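Long-range contacts in WA352 (Oryza sativa subsp. indica, PDB 5ZT3), which is a mitochondrial protein associated with cytoplasmic male sterility in rice, represented here by its helical C-terminal part: residues E22-D27 with D57-K62; Q33-G38 with T93-L98; V63-K68 with Q103-L108; G71-G76 with E123-R128. All blocks are in the same frame, centred on the assembly; numbering follows the deposited sequence.

Contact 1: E22-D27 with D57-K62; sequences EIIGGD and DLFELK
Lys62 NZ is gripped by two carboxylates, Asp27 OD2 across the contact and Glu95 OE2 from the loop before helix 98-111. The bond to Asp27 is a salt bridge of 2.9 Å from Lys62 NZ to Asp27 OD2, with the ammonium nearly in line with the C-O bond. The lysine leaves its helix with CG anti to the carbonyl carbon (chi1 -73°) and stays extended from there, which carries the charge off helix 45-72 to the loop. Asp27 closes a type I' beta turn that starts at Ile24. The turn is pinned from both ends, by Ile24 N to Asp27 O at 2.8 Å and by Asp27 N to Ile24 O at 3.1 Å. Gly25 and Gly26 at its corner both hold positive phi, as this turn type requires. The other carboxylate oxygen, Asp27 OD1, forms salt bridges with Arg35 and Arg84, although the Arg35 group is modelled too close for its distance to be taken literally. Cationic groups around this buried acid would be expected to stabilise its negative form. Beside the charges, Phe59 reaches the turn with CZ and CE1, its CG anti to the backbone N (chi1 -174°). Ile24 crosses it at about a right angle, with Ile24 CB 3.9 Å from Phe59 CZ. The same CZ lies 3.6 Å from Glu22 O, while Phe59 CE1 comes to 3.3 Å from Asp27 O, the oxygen that also accepts from Ile24 N.

Contact 2: Q33-G38 with T93-L98; sequences QRRLLG and TGEEDL
Leu36, near the C-terminal end of helix 29-37, comes alongside Thr93 of the loop that leads to helix 98-111, their CA atoms 5.7 Å apart. Thr93 CG2 rests 3.9 Å from Leu36 CA, and the threonine's CB and CG2 also border the carbonyl O of Arg35. A water donates to Arg35 O at 2.8 Å and, over a longer distance, to Thr93 O, joining the last helical turn to the loop. Leu36 CD2 lies 3.9 Å from Glu95 CG, the two side chains crossing at about a right angle. The loop folds back as an ST turn: with chi1 63°, Thr93 OG1 sits between its own backbone N and carbonyl carbon and accepts from Glu95 N at 3.0 Å. Glu95, whose N closes the turn, bends at chi2 (-67°), which sets CD on the side of Arg35. The salt bridge between Arg35 NH1 and Glu95 OE1 measures 2.5 Å and is bent, with 133° at the hydrogen; its exact length is doubtful and is no sign of unusual strength. The carboxylate oxygen meets the edge of the guanidinium near its plane, and the two flat groups are almost coplanar. Both have a second partner, Arg35 NH2 pairing with Asp27 and Glu95 OE2 with Lys62. The guanidinium of Arg84 lies close beside Arg35 NH1.

Contact 3: V63-K68 with Q103-L108; sequences VEIIRK and QMLDDL
Ile65 and Leu105 meet through different first torsions: in Ile65 CG1 stands anti to the carbonyl carbon (chi1 -68°), whereas in Leu105 CG stands anti to the backbone N (chi1 -179°). Both branches are thereby carried into the space between the helices. Ile65 CG1 touches the root of the leucine, 3.9 Å from Leu105 CB, and lies almost as near its CD1, the two side chains crossing at a slant. The other branch of the isoleucine works one helical turn further on, Ile65 CG2 reaching Leu108 CD1 at 4.0 Å, here nearly at a right angle. Ile65 CD1 adds a looser contact of 4.4 Å to Met104 CB. Ile65 therefore touches three residues of helix 98-111, and on the solvent side Leu105 CD2 leans on Glu64 CB at 4.1 Å, while the glutamate bends away beyond CG. Lys68 borders the interface at its other end. Its chain bends past CG and runs by Leu108 in the opposite direction, with Lys68 CG 4.1 Å from Leu108 CB and Lys68 CE 3.6 Å from Leu108 O. The ammonium goes on to the side-chain oxygen of Asn112, so the aliphatic part of the lysine covers the leucine while the charge is held farther along. Leu121, Phe118 and Thr117 of helix 116-124 also pack here, on Ile65, Met104 and Leu108. The axes of segments 63-68 and 103-108 approach to 9.9 Å and run in the same general direction, 31° apart: helix-helix packing through branched aliphatic side chains in an all-alpha fold.

Contact 4: G71-G76 with E123-R128; sequences GLHPSG and ERVRLR
His73 pushes the edge of its imidazole tip to tip against Val125, with His73 CE1 3.5 Å from Val125 CG1. Its CG is anti to the backbone N (chi1 -175°), the torsion that starts the ring off toward the valine. The Leu127 side chain crosses the imidazole at about a right angle, CD2 3.8 Å from His73 CE1. One ring face lies under the histidine's own turn, Gly76 N standing 3.5 Å above the ring centre, and Gly76 CA packs 4.1 Å from Val125 CG1. Gly76 and Leu127 form a single beta bridge. Next to it Arg128 N donates to Ser75 O at 3.0 Å, and Arg128 NE donates to Pro74 O at 2.6 Å. That second bond is nearly straight, approaches close to the C=O axis (174°) and lies near the guanidinium plane. A water accepts from Arg128 NH2 and donates to Gly76 O at 2.8 Å. The type I turn His73-Gly76 is thus held at successive carbonyls. His73 ND1 bonds to Trp78 NE1, and Arg126 makes a cation-pi contact with Trp81. The segments leave the C-terminal ends of helices 45-72 and 116-124, and His73 also packs on Phe118 and Val122 of the latter.

In the fold
Helix 45-72 runs through three of the four contacts: the loop before helix 29-37 lies on it in contact 1, helix 98-111 packs on it in contact 3, and contact 4 ties the chain beyond its C-terminal end to the residues following helix 116-124. Contact 1 is the most buried, close to the centre of the chain, and is linked to contact 2 by salt bridges, Lys62 to Glu95 among them, with about 12 Å between centres. Contact 3 is aliphatic and joins contact 1 through Leu61 and Leu105. Contact 4, the outermost, relies on backbone carbonyls, an arginine and water; it meets contact 3 where Leu72 touches Leu108. Contacts 2 and 4 lie on opposite sides of the chain's centre, about 23 Å between centres.

Contact 1: E22-D27 with D57-K62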
loop_
_atom_site.group_PDB
_atom_site.type_symbol
_atom_site.label_atom_id
_atom_site.label_comp_id
_atom_site.label_asym_id
_atom_site.label_seq_id
_atom_site.Cartn_x
_atom_site.Cartn_y
_atom_site.Cartn_z
ATOM N N GLU A 22 1.730 -13.422 2.106
ATOM C CA GLU A 22 2.829 -12.814 2.847
ATOM C C GLU A 22 2.462 -11.395 3.261
ATOM O O GLU A 22 2.017 -10.587 2.437
ATOM C CB GLU A 22 4.099 -12.789 2.004
ATOM C CG GLU A 22 5.263 -12.143 2.737
ATOM C CD GLU A 22 6.577 -12.237 1.988
ATOM O OE1 GLU A 22 6.618 -12.889 0.924
ATOM O OE2 GLU A 22 7.577 -11.648 2.463
ATOM N N ILE A 23 2.667 -11.081 4.537
ATOM C CA ILE A 23 2.280 -9.792 5.098
ATOM C C ILE A 23 3.497 -8.879 5.151
ATOM O O ILE A 23 4.525 -9.233 5.745
ATOM C CB ILE A 23 1.643 -9.950 6.489
ATOM C CG1 ILE A 23 0.354 -10.772 6.383
ATOM C CG2 ILE A 23 1.366 -8.584 7.098
ATOM C CD1 ILE A 23 -0.353 -10.987 7.710
ATOM N N ILE A 24 3.379 -7.702 4.536
ATOM C CA ILE A 24 4.385 -6.649 4.606
ATOM C C ILE A 24 3.661 -5.343 4.900
ATOM O O ILE A 24 2.686 -5.009 4.219
ATOM C CB ILE A 24 5.175 -6.532 3.288
ATOM C CG1 ILE A 24 5.881 -7.852 2.962
ATOM C CG2 ILE A 24 6.161 -5.369 3.353
ATOM C CD1 ILE A 24 6.509 -7.888 1.592
ATOM N N GLY A 25 4.132 -4.602 5.903
ATOM C CA GLY A 25 3.471 -3.357 6.247
ATOM C C GLY A 25 2.059 -3.514 6.753
ATOM O O GLY A 25 1.310 -2.536 6.805
ATOM N N GLY A 26 1.665 -4.727 7.136
ATOM C CA GLY A 26 0.319 -4.972 7.593
ATOM C C GLY A 26 -0.668 -5.350 6.513
ATOM O O GLY A 26 -1.856 -5.501 6.816
ATOM N N ASP A 27 -0.223 -5.505 5.266
ATOM C CA ASP A 27 -1.088 -5.946 4.181
ATOM C C ASP A 27 -0.489 -7.162 3.496
ATOM O O ASP A 27 0.701 -7.456 3.616
ATOM C CB ASP A 27 -1.282 -4.861 3.109
ATOM C CG ASP A 27 -2.463 -3.963 3.388
ATOM O OD1 ASP A 27 -3.154 -4.176 4.406
ATOM O OD2 ASP A 27 -2.720 -3.053 2.578
ATOM N N ASP A 57 -0.874 -5.794 -8.229
ATOM C CA ASP A 57 -0.214 -4.574 -8.683
ATOM C C ASP A 57 -0.104 -3.561 -7.554
ATOM O O ASP A 57 0.946 -2.924 -7.376
ATOM C CB ASP A 57 -0.981 -3.960 -9.855
ATOM C CG ASP A 57 -0.807 -4.731 -11.154
ATOM O OD1 ASP A 57 0.024 -5.662 -11.204
ATOM O OD2 ASP A 57 -1.503 -4.388 -12.138
ATOM N N LEU A 58 -1.174 -3.405 -6.775
ATOM C CA LEU A 58 -1.143 -2.472 -5.656
ATOM C C LEU A 58 -0.109 -2.904 -4.623
ATOM O O LEU A 58 0.675 -2.084 -4.132
ATOM C CB LEU A 58 -2.528 -2.361 -5.017
ATOM C CG LEU A 58 -3.611 -1.627 -5.803
ATOM C CD1 LEU A 58 -4.953 -1.850 -5.118
ATOM C CD2 LEU A 58 -3.303 -0.145 -5.933
ATOM N N PHE A 59 -0.088 -4.197 -4.290
ATOM C CA PHE A 59 0.791 -4.667 -3.223
ATOM C C PHE A 59 2.254 -4.451 -3.581
ATOM O O PHE A 59 3.045 -3.982 -2.755
ATOM C CB PHE A 59 0.537 -6.142 -2.937
ATOM C CG PHE A 59 1.311 -6.678 -1.757
ATOM C CD1 PHE A 59 1.047 -6.224 -0.478
ATOM C CD2 PHE A 59 2.280 -7.648 -1.928
ATOM C CE1 PHE A 59 1.756 -6.714 0.617
ATOM C CE2 PHE A 59 2.987 -8.147 -0.838
ATOM C CZ PHE A 59 2.710 -7.686 0.429
ATOM N N GLU A 60 2.637 -4.790 -4.814
ATOM C CA GLU A 60 4.030 -4.634 -5.212
ATOM C C GLU A 60 4.472 -3.182 -5.079
ATOM O O GLU A 60 5.580 -2.900 -4.602
ATOM C CB GLU A 60 4.225 -5.134 -6.644
ATOM C CG GLU A 60 5.649 -4.968 -7.156
ATOM C CD GLU A 60 5.985 -5.945 -8.265
ATOM O OE1 GLU A 60 5.063 -6.332 -9.015
ATOM O OE2 GLU A 60 7.172 -6.323 -8.387
ATOM N N LEU A 61 3.614 -2.243 -5.475
ATOM C CA LEU A 61 3.952 -0.828 -5.350
ATOM C C LEU A 61 3.993 -0.386 -3.893
ATOM O O LEU A 61 4.895 0.360 -3.482
ATOM C CB LEU A 61 2.940 0.019 -6.116
ATOM C CG LEU A 61 3.351 0.513 -7.496
ATOM C CD1 LEU A 61 2.241 1.329 -8.055
ATOM C CD2 LEU A 61 4.609 1.334 -7.415
ATOM N N LYS A 62 3.007 -0.805 -3.099
ATOM C CA LYS A 62 3.013 -0.450 -1.685
ATOM C C LYS A 62 4.290 -0.921 -1.012
ATOM O O LYS A 62 4.874 -0.193 -0.204
ATOM C CB LYS A 62 1.830 -1.086 -0.976
ATOM C CG LYS A 62 0.500 -0.470 -1.272
ATOM C CD LYS A 62 -0.508 -1.058 -0.299
ATOM C CE LYS A 62 -1.902 -0.736 -0.719
ATOM N NZ LYS A 62 -2.849 -1.149 0.344
#

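Contact 2: Q33-G38 with T93-L98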
loop_
_atom_site.group_PDB
_atom_site.type_symbol
_atom_site.label_atom_id
_atom_site.label_comp_id
_atom_site.label_asym_id
_atom_site.label_seq_id
_atom_site.Cartn_x
_atom_site.Cartn_y
_atom_site.Cartn_z
ATOM N N GLN A 33 -7.008 -7.738 -1.826
ATOM C CA GLN A 33 -8.074 -8.280 -2.663
ATOM C C GLN A 33 -9.410 -8.261 -1.930
ATOM O O GLN A 33 -10.438 -7.891 -2.509
ATOM C CB GLN A 33 -7.723 -9.700 -3.083
ATOM C CG GLN A 33 -8.749 -10.335 -3.991
ATOM C CD GLN A 33 -8.352 -11.724 -4.412
ATOM O OE1 GLN A 33 -7.453 -12.329 -3.832
ATOM N NE2 GLN A 33 -9.016 -12.238 -5.431
ATOM N N ARG A 34 -9.404 -8.629 -0.650
ATOM C CA ARG A 34 -10.620 -8.578 0.153
ATOM C C ARG A 34 -11.176 -7.161 0.230
ATOM O O ARG A 34 -12.392 -6.952 0.117
ATOM C CB ARG A 34 -10.309 -9.135 1.545
ATOM C CG ARG A 34 -11.467 -9.190 2.522
ATOM C CD ARG A 34 -11.143 -10.156 3.667
ATOM N NE ARG A 34 -10.073 -9.676 4.546
ATOM C CZ ARG A 34 -8.819 -10.124 4.529
ATOM N NH1 ARG A 34 -8.455 -11.071 3.672
ATOM N NH2 ARG A 34 -7.922 -9.623 5.373
ATOM N N ARG A 35 -10.305 -6.165 0.405
ATOM C CA ARG A 35 -10.779 -4.784 0.437
ATOM C C ARG A 35 -11.342 -4.354 -0.914
ATOM O O ARG A 35 -12.381 -3.686 -0.970
ATOM C CB ARG A 35 -9.688 -3.830 0.943
ATOM C CG ARG A 35 -9.415 -3.979 2.430
ATOM C CD ARG A 35 -8.200 -3.177 2.874
ATOM N NE ARG A 35 -7.234 -4.076 3.477
ATOM C CZ ARG A 35 -5.960 -4.119 3.125
ATOM N NH1 ARG A 35 -5.514 -3.296 2.185
ATOM N NH2 ARG A 35 -5.133 -4.976 3.708
ATOM N N LEU A 36 -10.690 -4.742 -2.014
ATOM C CA LEU A 36 -11.206 -4.400 -3.338
ATOM C C LEU A 36 -12.570 -5.024 -3.583
ATOM O O LEU A 36 -13.423 -4.425 -4.247
ATOM C CB LEU A 36 -10.224 -4.824 -4.434
ATOM C CG LEU A 36 -8.876 -4.115 -4.413
ATOM C CD1 LEU A 36 -7.954 -4.698 -5.473
ATOM C CD2 LEU A 36 -9.083 -2.620 -4.616
ATOM N N LEU A 37 -12.794 -6.235 -3.065
ATOM C CA LEU A 37 -14.082 -6.888 -3.237
ATOM C C LEU A 37 -15.193 -6.209 -2.438
ATOM O O LEU A 37 -16.363 -6.334 -2.806
ATOM C CB LEU A 37 -13.962 -8.373 -2.889
ATOM C CG LEU A 37 -13.199 -9.217 -3.910
ATOM C CD1 LEU A 37 -12.844 -10.582 -3.340
ATOM C CD2 LEU A 37 -14.014 -9.385 -5.188
ATOM N N GLY A 38 -14.863 -5.502 -1.365
ATOM C CA GLY A 38 -15.861 -4.695 -0.674
ATOM C C GLY A 38 -16.968 -5.543 -0.080
ATOM O O GLY A 38 -16.724 -6.529 0.627
ATOM N N THR A 93 -13.029 1.835 -1.982
ATOM C CA THR A 93 -12.491 0.703 -1.235
ATOM C C THR A 93 -11.578 1.119 -0.091
ATOM O O THR A 93 -11.286 0.290 0.782
ATOM C CB THR A 93 -11.663 -0.188 -2.165
ATOM O OG1 THR A 93 -10.545 0.560 -2.656
ATOM C CG2 THR A 93 -12.515 -0.690 -3.335
ATOM N N GLY A 94 -11.115 2.368 -0.076
ATOM C CA GLY A 94 -10.072 2.786 0.836
ATOM C C GLY A 94 -8.664 2.553 0.325
ATOM O O GLY A 94 -7.705 3.032 0.947
ATOM N N GLU A 95 -8.507 1.833 -0.783
ATOM C CA GLU A 95 -7.208 1.685 -1.409
ATOM C C GLU A 95 -6.872 2.930 -2.218
ATOM O O GLU A 95 -7.748 3.595 -2.778
ATOM C CB GLU A 95 -7.198 0.472 -2.338
ATOM C CG GLU A 95 -7.235 -0.874 -1.630
ATOM C CD GLU A 95 -5.970 -1.152 -0.828
ATOM O OE1 GLU A 95 -6.071 -1.740 0.273
ATOM O OE2 GLU A 95 -4.877 -0.779 -1.294
ATOM N N GLU A 96 -5.584 3.242 -2.278
ATOM C CA GLU A 96 -5.120 4.347 -3.096
ATOM C C GLU A 96 -5.172 3.968 -4.572
ATOM O O GLU A 96 -5.087 2.794 -4.943
ATOM C CB GLU A 96 -3.695 4.726 -2.687
ATOM C CG GLU A 96 -3.146 5.995 -3.319
ATOM C CD GLU A 96 -4.033 7.204 -3.080
ATOM O OE1 GLU A 96 -5.008 7.385 -3.843
ATOM O OE2 GLU A 96 -3.748 7.985 -2.141
ATOM N N ASP A 97 -5.341 4.981 -5.415
ATOM C CA ASP A 97 -5.305 4.800 -6.860
ATOM C C ASP A 97 -3.902 4.390 -7.310
ATOM O O ASP A 97 -2.898 4.897 -6.807
ATOM C CB ASP A 97 -5.719 6.120 -7.511
ATOM C CG ASP A 97 -5.441 6.164 -8.994
ATOM O OD1 ASP A 97 -4.428 6.788 -9.386
ATOM O OD2 ASP A 97 -6.247 5.595 -9.767
ATOM N N LEU A 98 -3.836 3.463 -8.273
ATOM C CA LEU A 98 -2.548 2.922 -8.702
ATOM C C LEU A 98 -1.618 4.020 -9.214
ATOM O O LEU A 98 -0.438 4.076 -8.845
ATOM C CB LEU A 98 -2.766 1.850 -9.768
ATOM C CG LEU A 98 -1.532 1.069 -10.217
ATOM C CD1 LEU A 98 -1.011 0.148 -9.128
ATOM C CD2 LEU A 98 -1.841 0.294 -11.492
HETATM O O HOH W 1 -13.449 -2.109 1.112
#

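Contact 3: V63-K68 with Q103-L108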
loop_
_atom_site.group_PDB
_atom_site.type_symbol
_atom_site.label_atom_id
_atom_site.label_comp_id
_atom_site.label_asym_id
_atom_site.label_seq_id
_atom_site.Cartn_x
_atom_site.Cartn_y
_atom_site.Cartn_z
ATOM N N VAL A 63 4.740 -2.132 -1.333
ATOM C CA VAL A 63 5.952 -2.657 -0.713
ATOM C C VAL A 63 7.155 -1.795 -1.070
ATOM O O VAL A 63 7.991 -1.498 -0.213
ATOM C CB VAL A 63 6.157 -4.140 -1.069
ATOM C CG1 VAL A 63 7.520 -4.631 -0.593
ATOM C CG2 VAL A 63 5.056 -4.980 -0.448
ATOM N N GLU A 64 7.241 -1.345 -2.323
ATOM C CA GLU A 64 8.359 -0.486 -2.690
ATOM C C GLU A 64 8.334 0.814 -1.896
ATOM O O GLU A 64 9.378 1.286 -1.426
ATOM C CB GLU A 64 8.354 -0.214 -4.191
ATOM C CG GLU A 64 8.707 -1.443 -5.025
ATOM C CD GLU A 64 9.946 -2.161 -4.503
ATOM O OE1 GLU A 64 10.970 -1.477 -4.277
ATOM O OE2 GLU A 64 9.879 -3.394 -4.301
ATOM N N ILE A 65 7.155 1.402 -1.722
ATOM C CA ILE A 65 7.038 2.636 -0.949
ATOM C C ILE A 65 7.382 2.389 0.514
ATOM O O ILE A 65 8.111 3.169 1.140
ATOM C CB ILE A 65 5.628 3.235 -1.101
ATOM C CG1 ILE A 65 5.393 3.727 -2.522
ATOM C CG2 ILE A 65 5.397 4.360 -0.102
ATOM C CD1 ILE A 65 3.924 3.986 -2.834
ATOM N N ILE A 66 6.846 1.305 1.081
ATOM C CA ILE A 66 7.057 0.990 2.488
ATOM C C ILE A 66 8.535 0.762 2.774
ATOM O O ILE A 66 9.070 1.260 3.771
ATOM C CB ILE A 66 6.187 -0.216 2.885
ATOM C CG1 ILE A 66 4.714 0.194 2.923
ATOM C CG2 ILE A 66 6.630 -0.806 4.213
ATOM C CD1 ILE A 66 3.755 -1.003 2.915
ATOM N N ARG A 67 9.217 0.006 1.908
ATOM C CA ARG A 67 10.634 -0.249 2.126
ATOM C C ARG A 67 11.440 1.036 2.014
ATOM O O ARG A 67 12.385 1.254 2.781
ATOM C CB ARG A 67 11.130 -1.330 1.166
ATOM C CG ARG A 67 10.712 -2.731 1.615
ATOM C CD ARG A 67 11.208 -3.833 0.684
ATOM N NE ARG A 67 12.606 -4.192 0.912
ATOM C CZ ARG A 67 13.096 -4.704 2.042
ATOM N NH1 ARG A 67 14.391 -4.982 2.137
ATOM N NH2 ARG A 67 12.306 -4.951 3.082
ATOM N N LYS A 68 11.091 1.905 1.065
ATOM C CA LYS A 68 11.767 3.198 0.959
ATOM C C LYS A 68 11.564 4.025 2.224
ATOM O O LYS A 68 12.521 4.572 2.792
ATOM C CB LYS A 68 11.229 3.942 -0.262
ATOM C CG LYS A 68 11.840 5.309 -0.502
ATOM C CD LYS A 68 13.287 5.186 -0.943
ATOM C CE LYS A 68 13.750 6.446 -1.654
ATOM N NZ LYS A 68 15.156 6.336 -2.142
ATOM N N GLN A 103 2.979 7.982 -8.514
ATOM C CA GLN A 103 3.428 9.360 -8.319
ATOM C C GLN A 103 4.152 9.516 -6.986
ATOM O O GLN A 103 5.191 10.184 -6.907
ATOM C CB GLN A 103 2.237 10.313 -8.403
ATOM C CG GLN A 103 2.601 11.779 -8.200
ATOM C CD GLN A 103 1.390 12.693 -8.231
ATOM O OE1 GLN A 103 0.247 12.234 -8.183
ATOM N NE2 GLN A 103 1.635 13.995 -8.304
ATOM N N MET A 104 3.620 8.896 -5.929
ATOM C CA MET A 104 4.251 8.975 -4.614
ATOM C C MET A 104 5.628 8.321 -4.623
ATOM O O MET A 104 6.595 8.883 -4.084
ATOM C CB MET A 104 3.331 8.311 -3.586
ATOM C CG MET A 104 2.030 9.082 -3.385
ATOM S SD MET A 104 0.728 8.170 -2.553
ATOM C CE MET A 104 1.549 7.774 -1.026
ATOM N N LEU A 105 5.744 7.141 -5.242
ATOM C CA LEU A 105 7.040 6.473 -5.310
ATOM C C LEU A 105 8.042 7.303 -6.104
ATOM O O LEU A 105 9.207 7.439 -5.700
ATOM C CB LEU A 105 6.884 5.078 -5.911
ATOM C CG LEU A 105 8.193 4.288 -5.992
ATOM C CD1 LEU A 105 8.778 4.090 -4.609
ATOM C CD2 LEU A 105 7.993 2.955 -6.694
ATOM N N ASP A 106 7.602 7.898 -7.219
ATOM C CA ASP A 106 8.501 8.749 -7.997
ATOM C C ASP A 106 8.992 9.931 -7.169
ATOM O O ASP A 106 10.169 10.314 -7.251
ATOM C CB ASP A 106 7.808 9.247 -9.266
ATOM C CG ASP A 106 8.579 10.364 -9.953
ATOM O OD1 ASP A 106 9.556 10.057 -10.663
ATOM O OD2 ASP A 106 8.208 11.547 -9.784
ATOM N N ASP A 107 8.101 10.532 -6.381
ATOM C CA ASP A 107 8.464 11.670 -5.539
ATOM C C ASP A 107 9.536 11.273 -4.528
ATOM O O ASP A 107 10.530 11.989 -4.341
ATOM C CB ASP A 107 7.195 12.175 -4.834
ATOM C CG ASP A 107 7.333 13.576 -4.249
ATOM O OD1 ASP A 107 8.146 14.378 -4.749
ATOM O OD2 ASP A 107 6.595 13.895 -3.287
ATOM N N LEU A 108 9.348 10.128 -3.865
ATOM C CA LEU A 108 10.337 9.631 -2.912
ATOM C C LEU A 108 11.648 9.280 -3.601
ATOM O O LEU A 108 12.726 9.577 -3.077
ATOM C CB LEU A 108 9.795 8.399 -2.194
ATOM C CG LEU A 108 8.587 8.616 -1.300
ATOM C CD1 LEU A 108 8.081 7.271 -0.815
ATOM C CD2 LEU A 108 8.955 9.501 -0.119
#

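Contact 4: G71-G76 with E123-R128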
loop_
_atom_site.group_PDB
_atom_site.type_symbol
_atom_site.label_atom_id
_atom_site.label_comp_id
_atom_site.label_asym_id
_atom_site.label_seq_id
_atom_site.Cartn_x
_atom_site.Cartn_y
_atom_site.Cartn_z
ATOM N N GLY A 71 13.521 3.120 5.622
ATOM C CA GLY A 71 14.851 3.682 5.759
ATOM C C GLY A 71 14.864 5.189 5.911
ATOM O O GLY A 71 15.664 5.719 6.687
ATOM N N LEU A 72 14.006 5.901 5.173
ATOM C CA LEU A 72 13.960 7.355 5.307
ATOM C C LEU A 72 13.395 7.791 6.655
ATOM O O LEU A 72 13.725 8.881 7.141
ATOM C CB LEU A 72 13.102 7.964 4.199
ATOM C CG LEU A 72 13.591 7.780 2.766
ATOM C CD1 LEU A 72 12.575 8.353 1.782
ATOM C CD2 LEU A 72 14.963 8.423 2.570
ATOM N N HIS A 73 12.559 6.959 7.274
ATOM C CA HIS A 73 11.851 7.304 8.504
ATOM C C HIS A 73 11.977 6.155 9.504
ATOM O O HIS A 73 11.018 5.413 9.745
ATOM C CB HIS A 73 10.392 7.606 8.176
ATOM C CG HIS A 73 9.591 8.079 9.341
ATOM N ND1 HIS A 73 8.269 7.737 9.506
ATOM C CD2 HIS A 73 9.903 8.896 10.374
ATOM C CE1 HIS A 73 7.798 8.308 10.598
ATOM N NE2 HIS A 73 8.771 9.017 11.147
ATOM N N PRO A 74 13.164 5.982 10.104
ATOM C CA PRO A 74 13.361 4.835 11.012
ATOM C C PRO A 74 12.443 4.838 12.217
ATOM O O PRO A 74 12.153 3.764 12.757
ATOM C CB PRO A 74 14.839 4.948 11.418
ATOM C CG PRO A 74 15.473 5.696 10.293
ATOM C CD PRO A 74 14.426 6.670 9.792
ATOM N N SER A 75 11.965 6.010 12.645
ATOM C CA SER A 75 11.054 6.105 13.780
ATOM C C SER A 75 9.653 5.601 13.456
ATOM O O SER A 75 8.893 5.284 14.379
ATOM C CB SER A 75 10.972 7.561 14.246
ATOM O OG SER A 75 12.193 7.961 14.849
ATOM N N GLY A 76 9.285 5.555 12.184
ATOM C CA GLY A 76 7.985 5.042 11.823
ATOM C C GLY A 76 7.993 3.528 11.727
ATOM O O GLY A 76 8.972 2.910 11.304
ATOM N N GLU A 123 3.677 11.890 8.678
ATOM C CA GLU A 123 2.593 12.328 9.550
ATOM C C GLU A 123 1.528 11.252 9.721
ATOM O O GLU A 123 0.955 11.126 10.807
ATOM C CB GLU A 123 2.006 13.638 9.018
ATOM C CG GLU A 123 0.832 14.194 9.832
ATOM C CD GLU A 123 1.186 14.428 11.292
ATOM O OE1 GLU A 123 2.367 14.734 11.580
ATOM O OE2 GLU A 123 0.286 14.311 12.154
ATOM N N ARG A 124 1.280 10.450 8.687
ATOM C CA ARG A 124 0.215 9.451 8.726
ATOM C C ARG A 124 0.573 8.230 9.567
ATOM O O ARG A 124 -0.304 7.657 10.227
ATOM C CB ARG A 124 -0.081 8.958 7.312
ATOM C CG ARG A 124 -0.795 9.926 6.419
ATOM C CD ARG A 124 -1.053 9.270 5.091
ATOM N NE ARG A 124 -1.675 10.161 4.120
ATOM C CZ ARG A 124 -1.884 9.832 2.851
ATOM N NH1 ARG A 124 -1.520 8.633 2.407
ATOM N NH2 ARG A 124 -2.456 10.701 2.028
ATOM N N VAL A 125 1.820 7.773 9.506
ATOM C CA VAL A 125 2.184 6.422 9.923
ATOM C C VAL A 125 2.228 6.291 11.443
ATOM O O VAL A 125 2.570 7.231 12.170
ATOM C CB VAL A 125 3.528 6.012 9.279
ATOM C CG1 VAL A 125 4.719 6.727 9.930
ATOM C CG2 VAL A 125 3.719 4.509 9.343
ATOM N N ARG A 126 1.894 5.095 11.930
ATOM C CA ARG A 126 2.131 4.765 13.329
ATOM C C ARG A 126 3.626 4.725 13.622
ATOM O O ARG A 126 4.423 4.230 12.819
ATOM C CB ARG A 126 1.541 3.391 13.636
ATOM C CG ARG A 126 0.070 3.412 13.906
ATOM C CD ARG A 126 -0.417 2.035 14.303
ATOM N NE ARG A 126 0.093 1.603 15.600
ATOM C CZ ARG A 126 -0.462 0.621 16.306
ATOM N NH1 ARG A 126 -1.520 -0.009 15.826
ATOM N NH2 ARG A 126 0.034 0.270 17.485
ATOM N N LEU A 127 4.003 5.232 14.786
ATOM C CA LEU A 127 5.399 5.222 15.194
ATOM C C LEU A 127 5.701 3.957 15.988
ATOM O O LEU A 127 4.808 3.315 16.541
ATOM C CB LEU A 127 5.707 6.451 16.048
ATOM C CG LEU A 127 5.425 7.776 15.342
ATOM C CD1 LEU A 127 5.728 8.938 16.263
ATOM C CD2 LEU A 127 6.242 7.879 14.058
ATOM N N ARG A 128 6.984 3.587 16.018
ATOM C CA ARG A 128 7.413 2.546 16.947
ATOM C C ARG A 128 7.229 2.999 18.388
ATOM O O ARG A 128 6.858 2.201 19.258
ATOM C CB ARG A 128 8.889 2.224 16.739
ATOM C CG ARG A 128 9.304 1.907 15.345
ATOM C CD ARG A 128 10.825 1.828 15.297
ATOM N NE ARG A 128 11.266 1.571 13.941
ATOM C CZ ARG A 128 11.435 0.365 13.422
ATOM N NH1 ARG A 128 11.222 -0.724 14.151
ATOM N NH2 ARG A 128 11.821 0.250 12.161
HETATM O O HOH W 2 11.269 2.134 9.817
#